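Local coordinates for putative peptidyl-arginine deiminase (Chlorobium tepidum, PDB 1XKN), which probably acts as a hydrolase of the agmatine or protein-arginine deiminase kind, converting guanidino groups to ureido groups, at residues V298-C303 and G324-D329; L269-P274 and P283-N288; A13-T18 and R49-N54; P9-P14 and T341-A346; N226-V231 and D260-N265. All coordinates share one frame; numbering follows the deposited sequence.

Contact 1: V298-C303 and G324-D329; sequences VPTYRC and GIDCSD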
# COMPACT_ATOMS: atom_id res chain seq x y z
N VAL A 298 5.58 1.66 -10.65
CA VAL A 298 6.61 0.83 -10.04
C VAL A 298 7.82 1.64 -9.60
O VAL A 298 8.34 2.47 -10.35
CB VAL A 298 7.08 -0.24 -11.04
CG1 VAL A 298 8.06 -1.18 -10.37
CG2 VAL A 298 5.88 -0.98 -11.59
N PRO A 299 8.28 1.42 -8.36
CA PRO A 299 9.45 2.18 -7.90
C PRO A 299 10.69 1.64 -8.60
O PRO A 299 10.84 0.42 -8.76
CB PRO A 299 9.46 1.91 -6.40
CG PRO A 299 8.90 0.52 -6.29
CD PRO A 299 7.76 0.55 -7.29
N THR A 300 11.57 2.53 -9.06
CA THR A 300 12.80 2.09 -9.71
C THR A 300 14.01 2.60 -8.95
O THR A 300 13.94 3.62 -8.25
CB THR A 300 12.87 2.54 -11.19
OG1 THR A 300 12.74 3.96 -11.28
CG2 THR A 300 11.77 1.87 -12.00
N TYR A 301 15.12 1.88 -9.07
CA TYR A 301 16.33 2.22 -8.34
C TYR A 301 17.61 2.31 -9.14
O TYR A 301 18.65 1.79 -8.74
CB TYR A 301 16.48 1.21 -7.20
CG TYR A 301 15.33 1.32 -6.23
CD1 TYR A 301 15.29 2.35 -5.29
CD2 TYR A 301 14.24 0.46 -6.31
CE1 TYR A 301 14.20 2.53 -4.46
CE2 TYR A 301 13.12 0.63 -5.48
CZ TYR A 301 13.12 1.67 -4.56
OH TYR A 301 12.03 1.88 -3.75
N ARG A 302 17.53 2.99 -10.28
CA ARG A 302 18.68 3.22 -11.15
C ARG A 302 19.57 2.00 -11.38
O ARG A 302 20.78 2.05 -11.12
CB ARG A 302 19.51 4.38 -10.60
CG ARG A 302 18.71 5.66 -10.41
CD ARG A 302 19.51 6.77 -9.74
NE ARG A 302 18.64 7.89 -9.40
CZ ARG A 302 19.00 8.94 -8.68
NH1 ARG A 302 20.24 9.03 -8.19
NH2 ARG A 302 18.13 9.91 -8.42
N CYS A 303 19.00 0.91 -11.87
CA CYS A 303 19.78 -0.28 -12.15
C CYS A 303 19.13 -1.05 -13.29
O CYS A 303 17.97 -0.81 -13.62
CB CYS A 303 19.91 -1.16 -10.90
SG CYS A 303 18.41 -2.04 -10.42
N GLY A 324 7.54 3.55 -14.50
CA GLY A 324 8.48 3.59 -13.40
C GLY A 324 8.63 4.98 -12.83
O GLY A 324 8.49 5.98 -13.54
N ILE A 325 8.90 5.06 -11.53
CA ILE A 325 9.12 6.33 -10.85
C ILE A 325 10.37 6.11 -10.00
O ILE A 325 10.40 5.22 -9.15
CB ILE A 325 7.92 6.71 -9.94
CG1 ILE A 325 6.70 7.00 -10.81
CG2 ILE A 325 8.28 7.92 -9.08
CD1 ILE A 325 5.45 7.40 -10.03
N ASP A 326 11.40 6.91 -10.25
CA ASP A 326 12.65 6.78 -9.51
C ASP A 326 12.44 7.06 -8.03
O ASP A 326 12.05 8.16 -7.65
CB ASP A 326 13.71 7.72 -10.08
CG ASP A 326 15.02 7.67 -9.31
OD1 ASP A 326 15.40 6.58 -8.83
OD2 ASP A 326 15.68 8.72 -9.19
N CYS A 327 12.68 6.04 -7.21
CA CYS A 327 12.51 6.16 -5.77
C CYS A 327 13.82 6.08 -5.01
O CYS A 327 13.85 5.76 -3.83
CB CYS A 327 11.54 5.08 -5.29
SG CYS A 327 9.82 5.36 -5.80
N SER A 328 14.91 6.39 -5.70
CA SER A 328 16.24 6.36 -5.10
C SER A 328 16.30 7.23 -3.84
O SER A 328 16.99 6.88 -2.88
CB SER A 328 17.29 6.84 -6.11
OG SER A 328 17.37 5.95 -7.21
N ASP A 329 15.60 8.35 -3.86
CA ASP A 329 15.58 9.23 -2.70
C ASP A 329 14.39 8.95 -1.79
O ASP A 329 14.50 9.04 -0.57
CB ASP A 329 15.56 10.70 -3.12
CG ASP A 329 16.85 11.12 -3.81
OD1 ASP A 329 17.93 10.94 -3.22
OD2 ASP A 329 16.76 11.64 -4.94
O HOH W 1 15.30 4.73 -11.05
O HOH W 2 18.55 12.17 -6.78
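Arg302 and Asp326 meet just where two parallel strands of a beta-alpha-beta crossover run out, the unit made of strand 295-300, helix 305-316 and strand 321-326. The guanidinium comes side-on and gives both NE and NH2 to a single carboxylate oxygen. Arg302 NH2 lies 2.8 Å from Asp326 OD2, on its syn lone pair, whereas Arg302 NE reaches the same oxygen from above the carboxylate plane at 3.1 Å. The two flat groups are turned 42° against each other. Ser328 CB rests over the centre of one guanidinium face, 3.6 Å above its plane. The other oxygen is held from within its own segment: Ser328 OG donates to Asp326 OD1 at 2.6 Å, and Ser328 N adds a bond from above the plane, forming an Asx turn. With both oxygens gripped, the rotation of the carboxylate is fixed. A water joins Asp326 OD1 to Thr300 OG1 and Arg302 N.

Behind this polar end lies the strand ladder, Ile325 N to Val298 O, Thr300 N to Ile325 O and Cys327 N to Thr300 O. Cys327 adds an apolar side, its SG 3.5 Å from Pro299 CB and its CB close to the Tyr301 ring. Asp306 of the crossover helix accepts from Tyr301 N and Cys303 N. At the outer end a second water accepts from Arg302 NH2 and donates to Asp329 OD2, 2.6 Å away.

Contact 2: L269-P274 and P283-N288; sequences LPMPEP and PASYAN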
# COMPACT_ATOMS: atom_id res chain seq x y z
N LEU A 269 9.54 -11.99 -9.41
CA LEU A 269 9.92 -10.61 -9.69
C LEU A 269 11.35 -10.45 -9.21
O LEU A 269 11.75 -11.08 -8.23
CB LEU A 269 9.02 -9.62 -8.94
CG LEU A 269 7.80 -9.07 -9.70
CD1 LEU A 269 6.95 -8.22 -8.77
CD2 LEU A 269 8.28 -8.25 -10.89
N PRO A 270 12.15 -9.64 -9.90
CA PRO A 270 13.52 -9.47 -9.43
C PRO A 270 13.53 -8.55 -8.22
O PRO A 270 12.50 -7.95 -7.88
CB PRO A 270 14.22 -8.85 -10.64
CG PRO A 270 13.14 -8.04 -11.27
CD PRO A 270 11.93 -8.95 -11.18
N MSE A 271 14.67 -8.47 -7.55
CA MSE A 271 14.83 -7.56 -6.42
C MSE A 271 15.75 -6.49 -6.98
O MSE A 271 16.57 -6.77 -7.85
CB MSE A 271 15.53 -8.24 -5.24
CG MSE A 271 14.61 -8.99 -4.29
SE MSE A 271 13.41 -7.84 -3.30
CE MSE A 271 14.74 -7.07 -2.10
N PRO A 272 15.62 -5.25 -6.51
CA PRO A 272 16.50 -4.19 -7.02
C PRO A 272 17.93 -4.50 -6.59
O PRO A 272 18.13 -5.23 -5.61
CB PRO A 272 15.97 -2.94 -6.32
CG PRO A 272 14.52 -3.25 -6.12
CD PRO A 272 14.54 -4.69 -5.68
N GLU A 273 18.92 -3.98 -7.30
CA GLU A 273 20.29 -4.19 -6.88
C GLU A 273 20.36 -3.45 -5.55
O GLU A 273 19.65 -2.47 -5.36
CB GLU A 273 21.28 -3.59 -7.88
CG GLU A 273 21.51 -4.47 -9.09
CD GLU A 273 22.38 -3.81 -10.14
OE1 GLU A 273 22.97 -2.74 -9.86
OE2 GLU A 273 22.47 -4.37 -11.25
N PRO A 274 21.20 -3.92 -4.62
CA PRO A 274 21.34 -3.29 -3.30
C PRO A 274 21.38 -1.76 -3.30
O PRO A 274 22.13 -1.15 -4.07
CB PRO A 274 22.63 -3.91 -2.77
CG PRO A 274 22.57 -5.30 -3.34
CD PRO A 274 22.14 -5.04 -4.77
N PRO A 283 15.28 -0.73 2.24
CA PRO A 283 14.31 -1.74 1.78
C PRO A 283 13.72 -1.53 0.38
O PRO A 283 12.51 -1.55 0.20
CB PRO A 283 13.25 -1.69 2.87
CG PRO A 283 13.21 -0.23 3.21
CD PRO A 283 14.68 0.17 3.23
N ALA A 284 14.60 -1.35 -0.60
CA ALA A 284 14.17 -1.15 -1.98
C ALA A 284 13.54 -2.43 -2.53
O ALA A 284 14.13 -3.51 -2.44
CB ALA A 284 15.36 -0.75 -2.84
N SER A 285 12.35 -2.32 -3.11
CA SER A 285 11.67 -3.48 -3.67
C SER A 285 10.64 -3.12 -4.73
O SER A 285 9.84 -2.21 -4.54
CB SER A 285 10.99 -4.27 -2.56
OG SER A 285 10.25 -5.35 -3.12
N TYR A 286 10.68 -3.85 -5.84
CA TYR A 286 9.73 -3.61 -6.92
C TYR A 286 8.33 -4.07 -6.55
O TYR A 286 7.36 -3.71 -7.21
CB TYR A 286 10.17 -4.33 -8.20
CG TYR A 286 11.53 -3.89 -8.70
CD1 TYR A 286 11.78 -2.56 -9.03
CD2 TYR A 286 12.56 -4.81 -8.84
CE1 TYR A 286 13.03 -2.16 -9.49
CE2 TYR A 286 13.82 -4.43 -9.30
CZ TYR A 286 14.05 -3.10 -9.63
OH TYR A 286 15.29 -2.72 -10.07
N ALA A 287 8.21 -4.86 -5.49
CA ALA A 287 6.90 -5.34 -5.06
C ALA A 287 6.09 -4.19 -4.47
O ALA A 287 4.87 -4.30 -4.31
CB ALA A 287 7.04 -6.46 -4.04
N ASN A 288 6.76 -3.09 -4.14
CA ASN A 288 6.08 -1.95 -3.55
C ASN A 288 5.51 -1.04 -4.64
O ASN A 288 5.67 0.18 -4.60
CB ASN A 288 7.04 -1.17 -2.64
CG ASN A 288 6.32 -0.47 -1.49
OD1 ASN A 288 5.75 -1.12 -0.61
ND2 ASN A 288 6.34 0.85 -1.51
O HOH W 3 11.37 -6.53 -5.82
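Pro272 sets its CG over the centre of one face of the Tyr286 ring, a compact example of how a proline-rich loop can pack without direct hydrogen bonds. The chief interaction is CH-pi: Pro272 CG stands 3.5 Å from the centroid of the Tyr286 ring, only 14° off its normal. The ring belongs to a type I turn running from Ser285 to Asn288. Its CB already points to the 269-274 loop, and chi1 of -60° sets CG beside the backbone N, anti to the carbonyl carbon.

Van der Waals contacts flank this CH-pi contact. Pro270 crosses the tyrosine at about a right angle, with its CG 4.1 Å from Tyr286 CD2, and Pro270 O sits at the ring edge, 3.3 Å from that same CD2. Pro272 CB also meets Ala284 CB. Met271, present as selenomethionine and bent at chi2 and chi3, curls back until its CE is 3.6 Å from Ala284 O.

Polar linkage across the gap runs through water, which donates to Pro270 O at 2.7 Å and accepts from Tyr286 N. Ser285 OG accepts from Ala287 N in an ST turn and is also hydrogen-bonded to Asp220 O, while Tyr286 OH pairs with Asp306.

The buried ring also touches Arg305 and Ala309 of helix 305-316, and Met271, in the loop that follows strand 265-269, turns its side chain to Ala233 of strand 229-233.

Contact 3: A13-T18 and R49-N54; sequences APHAST and RSETVN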
# COMPACT_ATOMS: atom_id res chain seq x y z
N ALA A 13 -9.25 -3.42 -8.50
CA ALA A 13 -10.65 -3.13 -8.76
C ALA A 13 -10.73 -1.64 -9.11
O ALA A 13 -9.86 -0.87 -8.74
CB ALA A 13 -11.50 -3.43 -7.53
N PRO A 14 -11.79 -1.22 -9.82
CA PRO A 14 -11.95 0.19 -10.20
C PRO A 14 -11.85 1.16 -9.01
O PRO A 14 -12.44 0.91 -7.96
CB PRO A 14 -13.33 0.22 -10.85
CG PRO A 14 -13.42 -1.13 -11.48
CD PRO A 14 -12.88 -2.04 -10.39
N HIS A 15 -11.11 2.25 -9.20
CA HIS A 15 -10.94 3.24 -8.14
C HIS A 15 -11.73 4.52 -8.38
O HIS A 15 -11.89 4.96 -9.52
CB HIS A 15 -9.48 3.68 -8.02
CG HIS A 15 -8.53 2.59 -7.68
ND1 HIS A 15 -7.17 2.74 -7.80
CD2 HIS A 15 -8.74 1.33 -7.21
CE1 HIS A 15 -6.57 1.62 -7.42
NE2 HIS A 15 -7.50 0.75 -7.06
N ALA A 16 -12.18 5.12 -7.29
CA ALA A 16 -12.88 6.39 -7.36
C ALA A 16 -11.75 7.42 -7.29
O ALA A 16 -11.83 8.49 -7.90
CB ALA A 16 -13.81 6.55 -6.16
N SER A 17 -10.70 7.08 -6.55
CA SER A 17 -9.54 7.96 -6.39
C SER A 17 -8.39 7.22 -5.73
O SER A 17 -8.49 6.04 -5.41
CB SER A 17 -9.90 9.14 -5.48
OG SER A 17 -9.88 8.73 -4.12
N THR A 18 -7.29 7.95 -5.55
CA THR A 18 -6.12 7.44 -4.84
C THR A 18 -5.79 8.52 -3.83
O THR A 18 -5.84 9.71 -4.15
CB THR A 18 -4.88 7.25 -5.74
OG1 THR A 18 -5.12 6.20 -6.69
CG2 THR A 18 -3.66 6.88 -4.89
N ARG A 49 -3.36 11.16 -14.21
CA ARG A 49 -3.60 10.77 -15.60
C ARG A 49 -4.65 9.67 -15.62
O ARG A 49 -5.36 9.48 -16.61
CB ARG A 49 -2.31 10.23 -16.23
CG ARG A 49 -1.19 11.23 -16.35
CD ARG A 49 0.05 10.56 -16.92
NE ARG A 49 -0.23 9.97 -18.23
CZ ARG A 49 0.30 8.84 -18.67
NH1 ARG A 49 1.14 8.15 -17.91
NH2 ARG A 49 -0.01 8.38 -19.88
N SER A 50 -4.77 8.97 -14.49
CA SER A 50 -5.67 7.84 -14.35
C SER A 50 -6.98 8.09 -13.60
O SER A 50 -8.04 7.60 -14.00
CB SER A 50 -4.92 6.70 -13.66
OG SER A 50 -5.79 5.65 -13.29
N GLU A 51 -6.90 8.85 -12.51
CA GLU A 51 -8.08 9.08 -11.70
C GLU A 51 -7.90 10.27 -10.78
O GLU A 51 -6.88 10.97 -10.82
CB GLU A 51 -8.35 7.82 -10.86
CG GLU A 51 -7.25 7.53 -9.82
CD GLU A 51 -6.89 6.06 -9.68
OE1 GLU A 51 -6.72 5.59 -8.54
OE2 GLU A 51 -6.74 5.38 -10.72
N THR A 52 -8.91 10.51 -9.94
CA THR A 52 -8.90 11.59 -8.97
C THR A 52 -7.81 11.31 -7.94
O THR A 52 -7.60 10.15 -7.55
CB THR A 52 -10.25 11.69 -8.24
OG1 THR A 52 -11.29 11.95 -9.18
CG2 THR A 52 -10.21 12.80 -7.20
N VAL A 53 -7.12 12.36 -7.52
CA VAL A 53 -6.07 12.23 -6.52
C VAL A 53 -6.43 13.12 -5.33
O VAL A 53 -6.54 14.34 -5.47
CB VAL A 53 -4.70 12.69 -7.08
CG1 VAL A 53 -3.60 12.42 -6.07
CG2 VAL A 53 -4.42 11.97 -8.40
N ASN A 54 -6.64 12.50 -4.18
CA ASN A 54 -6.97 13.22 -2.96
C ASN A 54 -5.70 13.34 -2.13
O ASN A 54 -5.12 12.32 -1.75
CB ASN A 54 -8.05 12.47 -2.18
CG ASN A 54 -9.40 12.50 -2.88
OD1 ASN A 54 -9.96 11.46 -3.23
ND2 ASN A 54 -9.93 13.70 -3.08
O HOH W 4 -11.64 9.18 -10.45
O HOH W 5 -13.65 10.81 -7.35
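His15 and Thr18 converge on one oxygen of Glu51, each from its own face of the carboxylate plane. The imidazole is turned almost perpendicular to the carboxylate, with 84° between the planes. His15 ND1 nevertheless points at Glu51 OE1 within the plane of its own ring, at 3.0 Å and on the syn side of the acceptor. Thr18 crosses the glutamate at about a right angle, and its OG1 donates to OE1 from above the plane, 2.5 Å from Glu51 OE1. The glutamate is folded to get there: CG lies between the backbone N and the carbonyl carbon (chi1 66°), and the chain bends again at chi2. Glu51 OE2 is held by Ser50 OG and Asn293 N, so both oxygens of this buried group are satisfied. On the far side of the imidazole, His15 NE2 bonds to Glu11 O, an arrangement consistent with protons on both ring nitrogens.

Next along the strand, Ser17 OG is 2.9 Å from Asn54 OD1, although Glu344 OE2 competes for the same proton. Waters tie Ala16 O to Thr52, one of them donating to that carbonyl at 2.6 Å.

Thr18 N to Thr52 O and Asn54 N to Thr18 O supply the parallel backbone pairing. Strands 15-21 and 52-57 are joined through helix 36-50 as a beta-alpha-beta crossover, with a classic beta bulge where Ala16 and Ser17 both face Glu344.

Contact 4: P9-P14 and T341-A346; sequences PPEWAP and THEEPA
Pro9 and Pro345 make the close apolar part of this contact, their side chains crossing at about a right angle with Pro9 CG 3.8 Å from Pro345 CB.

The glutamate region is buried as well, but bridged by water. Glu11 CG is anti to its backbone N (chi1 -166°) and the chain extends beyond it, passing across the bent Glu343. The two carboxylates come no nearer than 3.8 Å, from Glu11 OE1 to Glu343 OE1, and waters bridge them instead. One water donates to both Glu11 OE1 and Glu343 OE2; another, 2.7 Å from Glu343 OE2, joins it to Pro9 O. The repulsion expected between them is probably offset by separate arginines, Arg223 for Glu11 and Arg96 for Glu343, and His338 also bonds to Glu11 OE1.

The solvent side lies at Pro14 and Ala346. There the chains are joined directly once, by Ala346 N donating to Pro14 O at 3.0 Å, with Pro345 CA near the same carbonyl as a CA-H...O contact. A third water spans Pro14 O and Ala346 O.

The loop 9-14 thus runs beside the edge strand 342-345, which pairs with strand 15-21 on one side, while Tyr290 of strand 290-291 touches both glutamates and Tyr102 of strand 101-107 packs on Pro345.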
# COMPACT_ATOMS: atom_id res chain seq x y z
N PRO A 9 -12.31 -4.65 -1.54
CA PRO A 9 -11.98 -4.81 -2.95
C PRO A 9 -10.48 -4.96 -3.15
O PRO A 9 -9.68 -4.42 -2.37
CB PRO A 9 -12.49 -3.52 -3.58
CG PRO A 9 -13.64 -3.15 -2.70
CD PRO A 9 -13.10 -3.42 -1.32
N PRO A 10 -10.06 -5.70 -4.19
CA PRO A 10 -8.63 -5.87 -4.43
C PRO A 10 -8.12 -4.55 -5.00
O PRO A 10 -8.90 -3.72 -5.47
CB PRO A 10 -8.58 -7.01 -5.45
CG PRO A 10 -9.84 -6.80 -6.23
CD PRO A 10 -10.86 -6.46 -5.17
N GLU A 11 -6.81 -4.35 -4.96
CA GLU A 11 -6.23 -3.10 -5.44
C GLU A 11 -6.46 -2.84 -6.92
O GLU A 11 -6.44 -1.69 -7.36
CB GLU A 11 -4.73 -3.09 -5.13
CG GLU A 11 -4.08 -1.74 -5.27
CD GLU A 11 -2.71 -1.71 -4.63
OE1 GLU A 11 -2.64 -1.90 -3.40
OE2 GLU A 11 -1.71 -1.51 -5.35
N TRP A 12 -6.68 -3.89 -7.70
CA TRP A 12 -6.90 -3.73 -9.13
C TRP A 12 -8.36 -3.44 -9.50
O TRP A 12 -8.68 -3.24 -10.67
CB TRP A 12 -6.41 -4.96 -9.90
CG TRP A 12 -7.10 -6.23 -9.53
CD1 TRP A 12 -8.34 -6.64 -9.93
CD2 TRP A 12 -6.60 -7.24 -8.65
NE1 TRP A 12 -8.64 -7.85 -9.35
CE2 TRP A 12 -7.59 -8.24 -8.57
CE3 TRP A 12 -5.40 -7.40 -7.93
CZ2 TRP A 12 -7.42 -9.39 -7.79
CZ3 TRP A 12 -5.24 -8.54 -7.16
CH2 TRP A 12 -6.25 -9.52 -7.09
N ALA A 13 -9.25 -3.42 -8.50
CA ALA A 13 -10.65 -3.13 -8.76
C ALA A 13 -10.73 -1.64 -9.11
O ALA A 13 -9.86 -0.87 -8.74
CB ALA A 13 -11.50 -3.43 -7.53
N PRO A 14 -11.79 -1.22 -9.82
CA PRO A 14 -11.95 0.19 -10.20
C PRO A 14 -11.85 1.16 -9.01
O PRO A 14 -12.44 0.91 -7.96
CB PRO A 14 -13.33 0.22 -10.85
CG PRO A 14 -13.42 -1.13 -11.48
CD PRO A 14 -12.88 -2.04 -10.39
N THR A 341 0.62 5.45 -0.86
CA THR A 341 -0.69 5.52 -1.51
C THR A 341 -1.74 4.65 -0.84
O THR A 341 -1.42 3.77 -0.05
CB THR A 341 -0.59 5.02 -2.97
OG1 THR A 341 -0.09 3.67 -2.96
CG2 THR A 341 0.36 5.88 -3.78
N HIS A 342 -3.00 4.94 -1.15
CA HIS A 342 -4.10 4.11 -0.69
C HIS A 342 -5.26 4.37 -1.61
O HIS A 342 -5.74 5.50 -1.75
CB HIS A 342 -4.52 4.36 0.75
CG HIS A 342 -5.20 3.18 1.37
ND1 HIS A 342 -6.33 2.60 0.83
CD2 HIS A 342 -4.83 2.39 2.41
CE1 HIS A 342 -6.63 1.51 1.51
NE2 HIS A 342 -5.73 1.36 2.47
N GLU A 343 -5.69 3.32 -2.27
CA GLU A 343 -6.79 3.44 -3.20
C GLU A 343 -8.11 3.65 -2.49
O GLU A 343 -8.26 3.36 -1.30
CB GLU A 343 -6.88 2.18 -4.07
CG GLU A 343 -7.35 0.91 -3.33
CD GLU A 343 -6.24 0.21 -2.55
OE1 GLU A 343 -5.12 0.75 -2.45
OE2 GLU A 343 -6.50 -0.90 -2.03
N GLU A 344 -9.06 4.20 -3.24
CA GLU A 344 -10.42 4.38 -2.75
C GLU A 344 -11.22 3.63 -3.80
O GLU A 344 -11.36 4.10 -4.93
CB GLU A 344 -10.87 5.84 -2.75
CG GLU A 344 -12.37 5.93 -2.46
CD GLU A 344 -12.95 7.33 -2.51
OE1 GLU A 344 -14.19 7.45 -2.42
OE2 GLU A 344 -12.17 8.30 -2.62
N PRO A 345 -11.70 2.43 -3.47
CA PRO A 345 -12.48 1.69 -4.47
C PRO A 345 -13.80 2.39 -4.81
O PRO A 345 -14.37 3.08 -3.96
CB PRO A 345 -12.69 0.33 -3.80
CG PRO A 345 -12.66 0.66 -2.33
CD PRO A 345 -11.50 1.63 -2.26
N ALA A 346 -14.26 2.23 -6.04
CA ALA A 346 -15.52 2.83 -6.49
C ALA A 346 -16.65 1.81 -6.35
O ALA A 346 -16.66 0.80 -7.05
CB ALA A 346 -15.39 3.27 -7.95
O HOH W 6 -9.02 -1.80 -1.58
O HOH W 7 -4.49 -2.83 -1.17
O HOH W 8 -14.47 -0.93 -7.30

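Contact 5: N226-V231 and D260-N265; sequences NENTVV and DGKPLN
Asn228 CG is wedged between its own backbone N and carbonyl carbon (chi1 58°), while Asn265 CG is anti to its carbonyl carbon (chi1 -63°); these two settings bring the amides together. They meet with their planes 84° apart, and Asn228 ND2 lies 3.3 Å from Asn265 OD1 at an angle too poor for a hydrogen bond, so the pair is a contact of polar groups and little more. Thr229 packs beside them, its OG1 3.5 Å from Asn265 CB.

Stronger holds come from the backbone. Asn265 N donates to Asn228 O at 2.8 Å, and Val230 N donates to Asn265 O at 2.9 Å, so that Asn265 both gives and receives across one parallel bridge with Thr229. The bridge opens the pairing of strand 229-233 with strand 265-269, the parallel half of a three-stranded mixed sheet whose other edge, strand 222-226, runs antiparallel and is reached through the type I turn 226-229.

That turn is braced from within. Asn226 OD1 accepts from Asn228 N at 3.0 Å, an Asx turn, and also from Thr229 OG1, which fixes the threonine hydroxyl beside Asn265.

An apolar pair lies alongside: Leu264 CD1 approaches Val230 CG2 to 4.3 Å, and the two side chains go on to Leu167 and Leu169 of strand 167-171. Toward solvent, Lys262 runs extended at first and then bends at chi3 and chi4, leaving NZ 3.5 Å from Asn228 OD1. Its backbone N is held by Asp260 OD1 in a further Asx turn.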
# COMPACT_ATOMS: atom_id res chain seq x y z
N ASN A 226 -3.87 -10.89 -9.48
CA ASN A 226 -5.20 -11.31 -9.93
C ASN A 226 -5.71 -12.34 -8.93
O ASN A 226 -4.99 -12.72 -7.99
CB ASN A 226 -5.21 -11.84 -11.38
CG ASN A 226 -4.40 -13.10 -11.56
OD1 ASN A 226 -4.64 -14.12 -10.92
ND2 ASN A 226 -3.44 -13.05 -12.48
N GLU A 227 -6.94 -12.79 -9.12
CA GLU A 227 -7.58 -13.74 -8.22
C GLU A 227 -6.77 -14.95 -7.78
O GLU A 227 -6.87 -15.39 -6.63
CB GLU A 227 -8.89 -14.21 -8.86
CG GLU A 227 -9.94 -14.69 -7.89
CD GLU A 227 -11.33 -14.59 -8.47
OE1 GLU A 227 -11.66 -15.35 -9.41
OE2 GLU A 227 -12.10 -13.72 -8.00
N ASN A 228 -5.96 -15.51 -8.67
CA ASN A 228 -5.17 -16.68 -8.31
C ASN A 228 -3.68 -16.56 -8.62
O ASN A 228 -2.99 -17.58 -8.73
CB ASN A 228 -5.76 -17.93 -8.97
CG ASN A 228 -5.81 -17.84 -10.49
OD1 ASN A 228 -6.55 -18.60 -11.13
ND2 ASN A 228 -5.03 -16.94 -11.07
N THR A 229 -3.18 -15.34 -8.73
CA THR A 229 -1.76 -15.15 -9.03
C THR A 229 -1.05 -14.21 -8.07
O THR A 229 -1.52 -13.10 -7.82
CB THR A 229 -1.56 -14.64 -10.47
OG1 THR A 229 -2.19 -15.54 -11.39
CG2 THR A 229 -0.08 -14.55 -10.80
N VAL A 230 0.08 -14.66 -7.55
CA VAL A 230 0.87 -13.86 -6.63
C VAL A 230 2.24 -13.60 -7.22
O VAL A 230 2.89 -14.52 -7.73
CB VAL A 230 1.08 -14.59 -5.28
CG1 VAL A 230 1.99 -13.77 -4.37
CG2 VAL A 230 -0.26 -14.80 -4.60
N VAL A 231 2.67 -12.35 -7.19
CA VAL A 231 4.00 -12.01 -7.68
C VAL A 231 4.86 -11.91 -6.42
O VAL A 231 4.43 -11.34 -5.42
CB VAL A 231 4.04 -10.66 -8.45
CG1 VAL A 231 3.33 -10.82 -9.79
CG2 VAL A 231 3.39 -9.55 -7.64
N ASP A 260 -10.40 -23.09 -3.61
CA ASP A 260 -10.72 -24.29 -4.38
C ASP A 260 -9.68 -25.40 -4.22
O ASP A 260 -9.79 -26.45 -4.85
CB ASP A 260 -10.88 -23.96 -5.86
CG ASP A 260 -9.69 -23.19 -6.43
OD1 ASP A 260 -8.58 -23.28 -5.85
OD2 ASP A 260 -9.86 -22.51 -7.46
N GLY A 261 -8.67 -25.15 -3.40
CA GLY A 261 -7.64 -26.14 -3.18
C GLY A 261 -6.67 -26.26 -4.35
O GLY A 261 -5.83 -27.16 -4.38
N LYS A 262 -6.78 -25.35 -5.31
CA LYS A 262 -5.90 -25.34 -6.48
C LYS A 262 -4.66 -24.50 -6.21
O LYS A 262 -4.72 -23.46 -5.56
CB LYS A 262 -6.67 -24.79 -7.69
CG LYS A 262 -5.88 -24.71 -8.98
CD LYS A 262 -6.78 -24.41 -10.17
CE LYS A 262 -7.52 -23.08 -10.02
NZ LYS A 262 -6.58 -21.91 -10.02
N PRO A 263 -3.49 -24.96 -6.70
CA PRO A 263 -2.26 -24.19 -6.46
C PRO A 263 -2.30 -22.78 -7.06
O PRO A 263 -2.76 -22.59 -8.19
CB PRO A 263 -1.17 -25.06 -7.09
CG PRO A 263 -1.91 -25.83 -8.15
CD PRO A 263 -3.21 -26.18 -7.47
N LEU A 264 -1.83 -21.81 -6.30
CA LEU A 264 -1.80 -20.43 -6.78
C LEU A 264 -0.69 -20.31 -7.81
O LEU A 264 0.32 -21.02 -7.74
CB LEU A 264 -1.53 -19.47 -5.63
CG LEU A 264 -2.57 -19.42 -4.50
CD1 LEU A 264 -2.09 -18.51 -3.38
CD2 LEU A 264 -3.89 -18.93 -5.07
N ASN A 265 -0.87 -19.43 -8.78
CA ASN A 265 0.14 -19.19 -9.80
C ASN A 265 1.15 -18.24 -9.18
O ASN A 265 0.77 -17.22 -8.62
CB ASN A 265 -0.49 -18.54 -11.04
CG ASN A 265 -1.53 -19.42 -11.70
OD1 ASN A 265 -2.65 -18.97 -11.97
ND2 ASN A 265 -1.17 -20.67 -11.98

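How the contacts relate
Four of the contacts form two touching pairs, and contact 5 touches a member of each. Contacts 3 and 4 share Ala13 and Pro14 and have centres about 8 Å apart; strands 15-21 and 342-345 are sheet neighbours, and Ala16 N lies 2.7 Å from Glu344 O. Contacts 1 and 2, with centres about 10 Å apart, meet where Pro299 O comes 3.1 Å from Tyr286 CD1. In contact 5, Val231 packs on Leu269 of contact 2, and Trp12 CH2 of contact 4 comes 3.4 Å from Asn226 C. Contact 4 also closes the longest loop, within which contacts 1, 2 and 5 are nested. The sodium ion is bound by Asn117, Trp118 and Asn134, outside all the segments.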